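Local coordinates for phosphodiesterase (Candida albicans, PDB 6CPU), which belongs to the 3'5'-cyclic nucleotide phosphodiesterase family, largely helical metal-dependent proteins of the HD clan, and carries zinc and magnesium ions, at residues 234-239 against 318-323. Numbering follows the deposited sequence.
Sequences VYLMID and TVLIAL
L236, on helix 227-242, lies opposite V319 in an extended piece of the loop between helices 276-292 and 336-348, their CA atoms 6.1 Å apart. No direct hydrogen bond joins the two segments; in this largely helical phosphodiesterase fold the loop lies against the helix through apolar side chains and one bridging water. L236 does most of the touching. Its CG stands anti to the carbonyl carbon (chi1 -71°), and the CD2 methyl reaches the loop backbone, 3.6 Å from CA of V319 and 3.5 Å from the carbonyl O of T318. That same carbonyl accepts a hydrogen bond from the hydroxyl of Y232, one turn earlier on the helix. Beside it, the CG1 methyl of V319 approaches the phenol end of Y235, 3.9 Å from OH, the two side chains crossing obliquely. L320 meets the helix with CG and CD1: its CG sits 4.2 Å from CB of L236, and its CD1 lies 3.8 Å from the L236 carbonyl O. C212 of helix 205-216 touches both leucines, and F287 of helix 276-292 also packs on L320. The Q301 side-chain amide takes both hydrogen-bonding roles, NE2 donating to V319 O and OE1 accepting from I321 N. The bridging water donates to L236 O at 2.8 Å and accepts from L320 N at 3.2 Å.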
loop_
_atom_site.group_PDB
_atom_site.type_symbol
_atom_site.label_atom_id
_atom_site.label_comp_id
_atom_site.label_asym_id
_atom_site.label_seq_id
_atom_site.Cartn_x
_atom_site.Cartn_y
_atom_site.Cartn_z
ATOM N N VAL A 234 -8.009 5.980 5.231
ATOM C CA VAL A 234 -8.567 5.192 4.147
ATOM C C VAL A 234 -10.072 4.983 4.361
ATOM O O VAL A 234 -10.857 5.119 3.428
ATOM C CB VAL A 234 -7.865 3.828 4.008
ATOM C CG1 VAL A 234 -8.540 2.988 2.930
ATOM C CG2 VAL A 234 -6.398 4.014 3.656
ATOM N N TYR A 235 -10.467 4.666 5.588
ATOM C CA TYR A 235 -11.878 4.472 5.900
ATOM C C TYR A 235 -12.688 5.734 5.550
ATOM O O TYR A 235 -13.723 5.645 4.904
ATOM C CB TYR A 235 -12.069 4.073 7.372
ATOM C CG TYR A 235 -13.452 4.375 7.889
ATOM C CD1 TYR A 235 -14.552 3.644 7.459
ATOM C CD2 TYR A 235 -13.671 5.435 8.768
ATOM C CE1 TYR A 235 -15.838 3.943 7.920
ATOM C CE2 TYR A 235 -14.942 5.734 9.232
ATOM C CZ TYR A 235 -16.020 4.991 8.801
ATOM O OH TYR A 235 -17.284 5.311 9.275
ATOM N N LEU A 236 -12.198 6.899 5.959
ATOM C CA LEU A 236 -12.882 8.162 5.666
ATOM C C LEU A 236 -13.122 8.343 4.169
ATOM O O LEU A 236 -14.230 8.669 3.733
ATOM C CB LEU A 236 -12.074 9.347 6.204
ATOM C CG LEU A 236 -12.048 9.481 7.719
ATOM C CD1 LEU A 236 -11.051 10.544 8.136
ATOM C CD2 LEU A 236 -13.440 9.772 8.272
ATOM N N MET A 237 -12.090 8.085 3.375
ATOM C CA MET A 237 -12.174 8.285 1.934
ATOM C C MET A 237 -13.021 7.265 1.196
ATOM O O MET A 237 -13.842 7.629 0.343
ATOM C CB MET A 237 -10.774 8.360 1.351
ATOM C CG MET A 237 -10.083 9.634 1.761
ATOM S SD MET A 237 -8.443 9.817 1.063
ATOM C CE MET A 237 -7.446 8.847 2.193
ATOM N N ILE A 238 -12.854 5.989 1.527
ATOM C CA ILE A 238 -13.621 4.947 0.861
ATOM C C ILE A 238 -15.090 4.939 1.293
ATOM O O ILE A 238 -15.973 4.773 0.449
ATOM C CB ILE A 238 -12.983 3.555 1.057
ATOM C CG1 ILE A 238 -11.556 3.538 0.491
ATOM C CG2 ILE A 238 -13.833 2.478 0.410
ATOM C CD1 ILE A 238 -11.450 3.649 -1.015
ATOM N N ASP A 239 -15.361 5.108 2.583
ATOM C CA ASP A 239 -16.749 5.177 3.057
ATOM C C ASP A 239 -17.486 6.310 2.341
ATOM O O ASP A 239 -18.616 6.127 1.883
ATOM C CB ASP A 239 -16.798 5.370 4.575
ATOM C CG ASP A 239 -18.210 5.239 5.155
ATOM O OD1 ASP A 239 -19.043 4.510 4.595
ATOM O OD2 ASP A 239 -18.477 5.854 6.206
ATOM N N THR A 318 -16.565 13.115 13.280
ATOM C CA THR A 318 -15.552 12.053 13.128
ATOM C C THR A 318 -15.536 11.423 11.732
ATOM O O THR A 318 -14.693 10.566 11.459
ATOM C CB THR A 318 -15.739 10.921 14.166
ATOM O OG1 THR A 318 -17.066 10.384 14.065
ATOM C CG2 THR A 318 -15.494 11.446 15.569
ATOM N N VAL A 319 -16.454 11.841 10.860
ATOM C CA VAL A 319 -16.450 11.419 9.461
ATOM C C VAL A 319 -16.626 12.622 8.541
ATOM O O VAL A 319 -17.025 13.697 8.989
ATOM C CB VAL A 319 -17.543 10.371 9.155
ATOM C CG1 VAL A 319 -17.348 9.127 10.010
ATOM C CG2 VAL A 319 -18.943 10.943 9.353
ATOM N N LEU A 320 -16.337 12.430 7.254
ATOM C CA LEU A 320 -16.443 13.510 6.272
ATOM C C LEU A 320 -17.919 13.856 6.074
ATOM O O LEU A 320 -18.748 12.964 5.855
ATOM C CB LEU A 320 -15.816 13.111 4.933
ATOM C CG LEU A 320 -14.364 12.628 4.966
ATOM C CD1 LEU A 320 -13.821 12.470 3.552
ATOM C CD2 LEU A 320 -13.466 13.549 5.785
ATOM N N ILE A 321 -18.244 15.141 6.190
ATOM C CA ILE A 321 -19.626 15.601 6.074
ATOM C C ILE A 321 -19.804 16.302 4.732
ATOM O O ILE A 321 -19.317 17.405 4.546
ATOM C CB ILE A 321 -20.003 16.585 7.206
ATOM C CG1 ILE A 321 -19.683 16.003 8.588
ATOM C CG2 ILE A 321 -21.477 16.964 7.113
ATOM C CD1 ILE A 321 -20.413 14.720 8.930
ATOM N N ALA A 322 -20.497 15.651 3.807
ATOM C CA ALA A 322 -20.711 16.189 2.467
ATOM C C ALA A 322 -21.521 17.488 2.507
ATOM O O ALA A 322 -22.433 17.629 3.320
ATOM C CB ALA A 322 -21.430 15.161 1.609
ATOM N N LEU A 323 -21.151 18.432 1.642
ATOM C CA LEU A 323 -21.937 19.646 1.391
ATOM C C LEU A 323 -22.760 19.457 0.111
ATOM O O LEU A 323 -22.546 18.495 -0.629
ATOM C CB LEU A 323 -21.010 20.853 1.221
ATOM C CG LEU A 323 -19.942 21.060 2.295
ATOM C CD1 LEU A 323 -18.950 22.145 1.892
ATOM C CD2 LEU A 323 -20.584 21.376 3.636
HETATM O O HOH W 1 -16.051 9.735 5.630
#